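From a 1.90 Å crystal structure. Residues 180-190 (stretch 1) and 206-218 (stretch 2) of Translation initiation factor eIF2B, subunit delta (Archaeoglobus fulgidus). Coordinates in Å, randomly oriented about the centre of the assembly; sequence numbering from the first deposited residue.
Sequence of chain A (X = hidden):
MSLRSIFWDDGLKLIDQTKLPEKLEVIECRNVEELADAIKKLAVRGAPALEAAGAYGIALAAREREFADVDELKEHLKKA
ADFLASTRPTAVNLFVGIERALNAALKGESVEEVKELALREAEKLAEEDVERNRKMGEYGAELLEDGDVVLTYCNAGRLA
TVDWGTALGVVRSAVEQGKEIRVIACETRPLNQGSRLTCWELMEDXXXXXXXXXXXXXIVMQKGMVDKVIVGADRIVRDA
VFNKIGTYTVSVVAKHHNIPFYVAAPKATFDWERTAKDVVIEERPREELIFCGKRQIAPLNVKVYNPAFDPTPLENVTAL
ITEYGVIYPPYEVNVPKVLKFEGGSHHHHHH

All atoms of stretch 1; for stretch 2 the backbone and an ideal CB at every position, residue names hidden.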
ATOM      1  N   GLU A 180      19.454 -14.638  16.666  1.00 30.62           N
ATOM      2  CA  GLU A 180      19.319 -13.253  16.266  1.00 31.48           C
ATOM      3  C   GLU A 180      18.291 -13.278  15.131  1.00 29.14           C
ATOM      4  O   GLU A 180      18.488 -13.952  14.119  1.00 28.61           O
ATOM      5  CB  GLU A 180      20.673 -12.701  15.794  1.00 33.68           C
ATOM      6  CG  GLU A 180      20.815 -12.403  14.304  1.00 42.90           C
ATOM      7  CD  GLU A 180      20.609 -10.934  13.958  1.00 46.85           C
ATOM      8  OE1 GLU A 180      21.176 -10.065  14.650  1.00 50.41           O
ATOM      9  OE2 GLU A 180      19.890 -10.645  12.978  1.00 53.02           O
ATOM     10  N   ILE A 181      17.176 -12.595  15.339  1.00 27.01           N
ATOM     11  CA  ILE A 181      16.118 -12.525  14.342  1.00 26.22           C
ATOM     12  C   ILE A 181      15.780 -11.051  14.099  1.00 24.86           C
ATOM     13  O   ILE A 181      15.677 -10.272  15.040  1.00 26.97           O
ATOM     14  CB  ILE A 181      14.800 -13.271  14.815  1.00 27.12           C
ATOM     15  CG1 ILE A 181      15.088 -14.745  15.144  1.00 26.87           C
ATOM     16  CG2 ILE A 181      13.713 -13.193  13.703  1.00 26.68           C
ATOM     17  CD1 ILE A 181      15.544 -15.557  13.965  1.00 24.72           C
ATOM     18  N   ARG A 182      15.619 -10.672  12.839  1.00 23.86           N
ATOM     19  CA  ARG A 182      15.238  -9.309  12.484  1.00 24.34           C
ATOM     20  C   ARG A 182      13.917  -9.409  11.708  1.00 23.13           C
ATOM     21  O   ARG A 182      13.646 -10.412  11.043  1.00 22.72           O
ATOM     22  CB  ARG A 182      16.292  -8.663  11.594  1.00 26.66           C
ATOM     23  CG  ARG A 182      17.629  -8.420  12.276  1.00 33.36           C
ATOM     24  CD  ARG A 182      18.533  -7.640  11.340  1.00 37.31           C
ATOM     25  NE  ARG A 182      19.655  -8.421  10.845  1.00 45.44           N
ATOM     26  CZ  ARG A 182      19.562  -9.640  10.322  1.00 49.34           C
ATOM     27  NH1 ARG A 182      18.379 -10.242  10.224  1.00 52.26           N
ATOM     28  NH2 ARG A 182      20.657 -10.262   9.891  1.00 51.07           N
ATOM     29  N   VAL A 183      13.101  -8.372  11.780  1.00 21.11           N
ATOM     30  CA  VAL A 183      11.808  -8.418  11.102  1.00 21.47           C
ATOM     31  C   VAL A 183      11.634  -7.314  10.076  1.00 20.94           C
ATOM     32  O   VAL A 183      12.098  -6.190  10.284  1.00 20.78           O
ATOM     33  CB  VAL A 183      10.661  -8.289  12.145  1.00 19.17           C
ATOM     34  CG1 VAL A 183       9.284  -8.155  11.455  1.00 15.92           C
ATOM     35  CG2 VAL A 183      10.690  -9.507  13.088  1.00 20.48           C
ATOM     36  N   ILE A 184      10.997  -7.646   8.956  1.00 19.34           N
ATOM     37  CA  ILE A 184      10.667  -6.624   7.988  1.00 19.50           C
ATOM     38  C   ILE A 184       9.141  -6.603   8.054  1.00 17.75           C
ATOM     39  O   ILE A 184       8.494  -7.609   7.803  1.00 18.48           O
ATOM     40  CB  ILE A 184      11.150  -6.967   6.590  1.00 20.07           C
ATOM     41  CG1 ILE A 184      12.684  -6.853   6.550  1.00 18.88           C
ATOM     42  CG2 ILE A 184      10.482  -6.010   5.554  1.00 18.81           C
ATOM     43  CD1 ILE A 184      13.294  -7.268   5.222  1.00 19.49           C
ATOM     44  N   ALA A 185       8.567  -5.450   8.375  1.00 18.41           N
ATOM     45  CA  ALA A 185       7.117  -5.332   8.508  1.00 17.97           C
ATOM     46  C   ALA A 185       6.458  -4.487   7.427  1.00 18.70           C
ATOM     47  O   ALA A 185       6.868  -3.346   7.190  1.00 19.99           O
ATOM     48  CB  ALA A 185       6.778  -4.732   9.882  1.00 17.31           C
ATOM     49  N   CYS A 186       5.434  -5.038   6.779  1.00 17.03           N
ATOM     50  CA  CYS A 186       4.678  -4.292   5.767  1.00 16.87           C
ATOM     51  C   CYS A 186       3.726  -3.348   6.481  1.00 18.57           C
ATOM     52  O   CYS A 186       3.059  -3.766   7.428  1.00 18.85           O
ATOM     53  CB  CYS A 186       3.887  -5.263   4.894  1.00 17.90           C
ATOM     54  SG  CYS A 186       5.014  -6.201   3.878  1.00 19.48           S
ATOM     55  N   GLU A 187       3.638  -2.093   6.021  1.00 17.79           N
ATOM     56  CA  GLU A 187       2.801  -1.109   6.699  1.00 17.57           C
ATOM     57  C   GLU A 187       1.364  -1.580   6.831  1.00 18.54           C
ATOM     58  O   GLU A 187       0.701  -1.247   7.800  1.00 16.43           O
ATOM     59  CB  GLU A 187       2.872   0.266   6.010  1.00 19.27           C
ATOM     60  CG  GLU A 187       2.050   0.386   4.745  1.00 21.47           C
ATOM     61  CD  GLU A 187       2.087   1.798   4.147  1.00 22.88           C
ATOM     62  OE1 GLU A 187       2.180   2.789   4.913  1.00 22.02           O
ATOM     63  OE2 GLU A 187       1.995   1.911   2.902  1.00 20.67           O
ATOM     64  N   THR A 188       0.915  -2.378   5.863  1.00 19.56           N
ATOM     65  CA  THR A 188      -0.425  -2.963   5.836  1.00 19.18           C
ATOM     66  C   THR A 188      -1.570  -1.952   5.639  1.00 19.42           C
ATOM     67  O   THR A 188      -2.296  -1.617   6.573  1.00 17.33           O
ATOM     68  CB  THR A 188      -0.696  -3.817   7.132  1.00 20.22           C
ATOM     69  OG1 THR A 188       0.403  -4.717   7.343  1.00 20.50           O
ATOM     70  CG2 THR A 188      -2.004  -4.644   6.986  1.00 18.35           C
ATOM     71  N   ARG A 189      -1.730  -1.476   4.411  1.00 18.02           N
ATOM     72  CA  ARG A 189      -2.811  -0.536   4.097  1.00 20.07           C
ATOM     73  C   ARG A 189      -4.167  -1.271   4.149  1.00 20.38           C
ATOM     74  O   ARG A 189      -4.196  -2.482   4.085  1.00 21.03           O
ATOM     75  CB  ARG A 189      -2.567   0.063   2.712  1.00 20.78           C
ATOM     76  CG  ARG A 189      -1.355   1.004   2.698  1.00 20.96           C
ATOM     77  CD  ARG A 189      -1.694   2.264   3.427  1.00 20.84           C
ATOM     78  NE  ARG A 189      -2.712   3.011   2.682  1.00 22.97           N
ATOM     79  CZ  ARG A 189      -3.461   3.979   3.200  1.00 26.28           C
ATOM     80  NH1 ARG A 189      -3.324   4.327   4.479  1.00 26.61           N
ATOM     81  NH2 ARG A 189      -4.346   4.605   2.436  1.00 27.18           N
ATOM     82  N   PRO A 190      -5.289  -0.545   4.302  1.00 20.21           N
ATOM     83  CA  PRO A 190      -5.370   0.916   4.440  1.00 21.36           C
ATOM     84  C   PRO A 190      -5.402   1.410   5.901  1.00 23.87           C
ATOM     85  O   PRO A 190      -5.458   2.616   6.132  1.00 22.20           O
ATOM     86  CB  PRO A 190      -6.670   1.250   3.713  1.00 20.93           C
ATOM     87  CG  PRO A 190      -7.551   0.128   4.167  1.00 22.05           C
ATOM     88  CD  PRO A 190      -6.625  -1.102   4.002  1.00 21.89           C
ATOM     89  N   UNK A 206      12.586  -4.559  21.862  1.00 25.34           N
ATOM     90  CA  UNK A 206      13.963  -4.661  21.411  1.00 24.52           C
ATOM     91  C   UNK A 206      14.224  -5.609  20.259  1.00 26.89           C
ATOM     92  O   UNK A 206      15.324  -6.141  20.119  1.00 27.60           O
ATOM     93  CB  UNK A 206      14.836  -5.087  22.593  1.00 24.52           C
ATOM     94  N   UNK A 207      13.218  -5.851  19.428  1.00 26.00           N
ATOM     95  CA  UNK A 207      13.413  -6.719  18.271  1.00 24.73           C
ATOM     96  C   UNK A 207      13.601  -5.835  17.036  1.00 23.05           C
ATOM     97  O   UNK A 207      12.787  -4.946  16.794  1.00 22.72           O
ATOM     98  CB  UNK A 207      12.234  -7.677  18.091  1.00 24.73           C
ATOM     99  N   UNK A 208      14.682  -6.058  16.284  1.00 23.80           N
ATOM    100  CA  UNK A 208      14.962  -5.250  15.085  1.00 26.36           C
ATOM    101  C   UNK A 208      13.810  -5.354  14.084  1.00 24.90           C
ATOM    102  O   UNK A 208      13.316  -6.450  13.803  1.00 24.64           O
ATOM    103  CB  UNK A 208      16.270  -5.697  14.429  1.00 26.36           C
ATOM    104  N   UNK A 209      13.380  -4.212  13.577  1.00 24.37           N
ATOM    105  CA  UNK A 209      12.301  -4.159  12.594  1.00 22.95           C
ATOM    106  C   UNK A 209      12.535  -3.010  11.610  1.00 23.07           C
ATOM    107  O   UNK A 209      12.959  -1.903  11.992  1.00 23.72           O
ATOM    108  CB  UNK A 209      10.948  -3.999  13.290  1.00 22.95           C
ATOM    109  N   UNK A 210      12.285  -3.300  10.336  1.00 20.85           N
ATOM    110  CA  UNK A 210      12.392  -2.316   9.267  1.00 22.01           C
ATOM    111  C   UNK A 210      11.000  -2.261   8.610  1.00 21.92           C
ATOM    112  O   UNK A 210      10.404  -3.298   8.300  1.00 22.74           O
ATOM    113  CB  UNK A 210      13.491  -2.676   8.265  1.00 22.01           C
ATOM    114  N   UNK A 211      10.511  -1.043   8.418  1.00 21.56           N
ATOM    115  CA  UNK A 211       9.183  -0.738   7.867  1.00 20.31           C
ATOM    116  C   UNK A 211       9.269  -0.505   6.373  1.00 19.44           C
ATOM    117  O   UNK A 211      10.131   0.243   5.907  1.00 18.40           O
ATOM    118  CB  UNK A 211       8.576   0.487   8.554  1.00 20.31           C
ATOM    119  N   UNK A 212       8.371  -1.140   5.622  1.00 20.44           N
ATOM    120  CA  UNK A 212       8.331  -0.982   4.157  1.00 19.79           C
ATOM    121  C   UNK A 212       6.889  -0.898   3.770  1.00 20.25           C
ATOM    122  O   UNK A 212       6.016  -1.209   4.579  1.00 21.19           O
ATOM    123  CB  UNK A 212       9.032  -2.127   3.424  1.00 19.79           C
ATOM    124  N   UNK A 213       6.631  -0.447   2.545  1.00 18.41           N
ATOM    125  CA  UNK A 213       5.270  -0.389   2.056  1.00 19.86           C
ATOM    126  C   UNK A 213       4.905  -1.854   1.679  1.00 19.57           C
ATOM    127  O   UNK A 213       5.798  -2.707   1.525  1.00 16.40           O
ATOM    128  CB  UNK A 213       5.132   0.575   0.876  1.00 19.86           C
ATOM    129  N   UNK A 214       3.619  -2.159   1.539  1.00 17.90           N
ATOM    130  CA  UNK A 214       3.208  -3.524   1.157  1.00 18.40           C
ATOM    131  C   UNK A 214       3.731  -3.906  -0.224  1.00 17.91           C
ATOM    132  O   UNK A 214       4.142  -5.053  -0.464  1.00 18.48           O
ATOM    133  CB  UNK A 214       1.683  -3.645   1.179  1.00 18.40           C
ATOM    134  N   UNK A 215       3.727  -2.929  -1.122  1.00 16.12           N
ATOM    135  CA  UNK A 215       4.181  -3.125  -2.484  1.00 18.52           C
ATOM    136  C   UNK A 215       5.679  -3.445  -2.563  1.00 19.09           C
ATOM    137  O   UNK A 215       6.153  -3.971  -3.587  1.00 18.88           O
ATOM    138  CB  UNK A 215       3.869  -1.877  -3.313  1.00 18.52           C
ATOM    139  N   UNK A 216       6.433  -3.122  -1.510  1.00 18.77           N
ATOM    140  CA  UNK A 216       7.879  -3.386  -1.517  1.00 18.37           C
ATOM    141  C   UNK A 216       8.202  -4.843  -1.253  1.00 19.90           C
ATOM    142  O   UNK A 216       9.370  -5.224  -1.231  1.00 21.72           O
ATOM    143  CB  UNK A 216       8.580  -2.514  -0.474  1.00 18.37           C
ATOM    144  N   UNK A 217       7.188  -5.671  -1.046  1.00 18.76           N
ATOM    145  CA  UNK A 217       7.446  -7.080  -0.813  1.00 19.86           C
ATOM    146  C   UNK A 217       8.203  -7.655  -2.020  1.00 18.71           C
ATOM    147  O   UNK A 217       9.021  -8.542  -1.866  1.00 18.13           O
ATOM    148  CB  UNK A 217       6.140  -7.839  -0.568  1.00 19.86           C
ATOM    149  N   UNK A 218       7.909  -7.159  -3.219  1.00 18.71           N
ATOM    150  CA  UNK A 218       8.602  -7.656  -4.399  1.00 17.82           C
ATOM    151  C   UNK A 218      10.098  -7.371  -4.415  1.00 18.56           C
ATOM    152  O   UNK A 218      10.912  -8.286  -4.573  1.00 18.05           O
ATOM    153  CB  UNK A 218       7.965  -7.050  -5.651  1.00 17.82           C
TER

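Position 206 precedes the paired region, and its ideal CB has nothing of stretch 1 within 5.5 Å. Its phi of 74° by itself favours glycine, and the residue is Gly 206. At 207 the CB points sideways, 5.3 Å from Ile 181 O, with the branched Val 183 further along; a medium or large apolar side chain could reach that valine. Ile 207 does so, its CG2 lying 4.2 Å from Val 183 CG2.

Through 209-212 the chain pairs in parallel with stretch 1, and side chains alternate between the two faces of the sheet. The CB at 208 lies 3.7 Å from Arg 182 CG, on the face that carries the arginine, so an acidic or neutral polar residue would suit, though many could be accommodated. The residue is Asp 208, whose OD1 stays 3.7 Å from Arg 182 CG and forms no salt bridge with it. Its backbone is more engaged: Asp 208 O accepts from Val 183 N at 2.8 Å, and a water links Asp 208 N to Ile 181 O.

Position 209 turns to the opposite face, beside Val 183 and the small Ala 185. With extended backbone angles (-146/138) and apolar neighbours, a beta-branched aliphatic residue is a natural candidate. Val 209 places CG2 3.8 Å from Ala 185 CB and 4.2 Å from Val 183 CG1, packing against the alanine methyl.

At 210 the CB returns to the face of Ile 184, 4.6 Å from its CG1, and 4.3 Å from Val 183 O. Valine, isoleucine or threonine would all fit. Thr 210 OG1 hydrogen-bonds a water (2.7 Å from OG1 to the water O) that donates to Val 183 O, while its backbone brackets Ile 184: Thr 210 N donates to Val 183 O (2.9 Å) and Thr 210 O accepts from Ala 185 N (2.8 Å).

Position 211 shares the face of Ala 185, its ideal CB 4.4 Å from Ala 185 O, with the CB of Glu 187 beyond for a longer apolar side chain to reach. The end of the Leu 211 side chain comes nearer stretch 1, its CD2 lying 3.9 Å from Glu 187 CB. At 212 the CB lies 4.7 Å from Ile 184 CG2, near Cys 186, and a large aliphatic side chain would suit. Ile 212 packs CD1 3.6 Å from Ile 184 CG2 and 4.0 Å from Cys 186 SG; its backbone N donates to Ala 185 O at 3.1 Å.

The CB at 213 is 4.0 Å from Glu 187 OE2, favouring a small polar residue. Thr 213 OG1 lies 3.2 Å from Glu 187 OE2.

At 214 the CB points sideways, 4.9 Å from Thr 188 N, beside the backbone amides of Thr 188 and Arg 189. These two donors call for a short carboxylate that can accept from both, so aspartate suits best; asparagine could accept only one. Asp 214 receives both, Thr 188 N to OD1 at 2.7 Å and Arg 189 N to OD2 at 2.8 Å, so one carboxylate clasps the turn.

Positions 215, 216 and 218 lack nearby stretch 1 atoms and remain undetermined; they are Ser 215, Met 216 and Gly 218. At 217 the CB lies 4.9 Å from Cys 186 SG, suiting a modest apolar group; Val 217 places CG2 3.5 Å from Cys 186 SG.

Stretch 2 (206-218) GIDVTLITDSMVG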
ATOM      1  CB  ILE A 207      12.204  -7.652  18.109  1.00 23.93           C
ATOM      2  CG1 ILE A 207      12.105  -8.513  19.386  1.00 27.54           C
ATOM      3  CG2 ILE A 207      12.351  -8.489  16.853  1.00 21.88           C
ATOM      4  CD1 ILE A 207      11.045  -9.594  19.383  1.00 26.90           C
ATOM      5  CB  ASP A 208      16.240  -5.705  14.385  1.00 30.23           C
ATOM      6  CG  ASP A 208      17.494  -5.396  15.184  1.00 38.56           C
ATOM      7  OD1 ASP A 208      18.589  -5.863  14.780  1.00 42.10           O
ATOM      8  OD2 ASP A 208      17.396  -4.686  16.209  1.00 40.17           O
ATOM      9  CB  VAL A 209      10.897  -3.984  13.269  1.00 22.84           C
ATOM     10  CG1 VAL A 209      10.825  -2.631  14.006  1.00 21.42           C
ATOM     11  CG2 VAL A 209       9.758  -4.080  12.185  1.00 22.03           C
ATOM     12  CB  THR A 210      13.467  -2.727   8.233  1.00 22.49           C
ATOM     13  OG1 THR A 210      14.708  -2.902   8.915  1.00 23.88           O
ATOM     14  CG2 THR A 210      13.648  -1.648   7.164  1.00 22.60           C
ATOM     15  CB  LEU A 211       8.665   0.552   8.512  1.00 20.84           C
ATOM     16  CG  LEU A 211       7.188   0.879   8.798  1.00 24.67           C
ATOM     17  CD1 LEU A 211       6.986   2.348   8.665  1.00 19.57           C
ATOM     18  CD2 LEU A 211       6.241   0.124   7.913  1.00 20.28           C
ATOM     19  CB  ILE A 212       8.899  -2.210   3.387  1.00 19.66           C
ATOM     20  CG1 ILE A 212       8.118  -3.503   3.732  1.00 16.53           C
ATOM     21  CG2 ILE A 212      10.348  -2.388   3.704  1.00 17.80           C
ATOM     22  CD1 ILE A 212       8.514  -4.697   2.822  1.00 15.96           C
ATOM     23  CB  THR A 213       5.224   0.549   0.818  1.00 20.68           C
ATOM     24  OG1 THR A 213       3.881   0.883   0.520  1.00 33.71           O
ATOM     25  CG2 THR A 213       5.823  -0.107  -0.357  1.00 16.59           C
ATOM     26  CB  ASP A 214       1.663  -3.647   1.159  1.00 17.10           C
ATOM     27  CG  ASP A 214       1.056  -3.158   2.449  1.00 15.97           C
ATOM     28  OD1 ASP A 214       1.666  -3.424   3.499  1.00 16.81           O
ATOM     29  OD2 ASP A 214      -0.022  -2.524   2.415  1.00 17.85           O
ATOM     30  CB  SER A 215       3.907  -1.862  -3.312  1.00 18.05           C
ATOM     31  OG  SER A 215       4.829  -0.839  -2.928  1.00 21.02           O
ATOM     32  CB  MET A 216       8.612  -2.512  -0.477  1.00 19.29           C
ATOM     33  CG  MET A 216       8.854  -1.089  -0.941  1.00 18.96           C
ATOM     34  SD  MET A 216       9.176   0.043   0.439  1.00 20.38           S
ATOM     35  CE  MET A 216       8.883   1.619  -0.325  1.00 16.99           C
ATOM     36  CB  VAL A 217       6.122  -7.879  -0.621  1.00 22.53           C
ATOM     37  CG1 VAL A 217       6.434  -9.357  -0.365  1.00 24.77           C
ATOM     38  CG2 VAL A 217       5.365  -7.308   0.587  1.00 30.08           C
TER
HETATM   39  O   HOH W   1      16.513  -8.452  16.661  1.00 30.35           O
HETATM   40  O   HOH W   2      14.859  -5.359  10.104  1.00 27.84           O
HETATM   41  O   HOH W   3       1.387  -0.132   1.657  1.00 14.23           O
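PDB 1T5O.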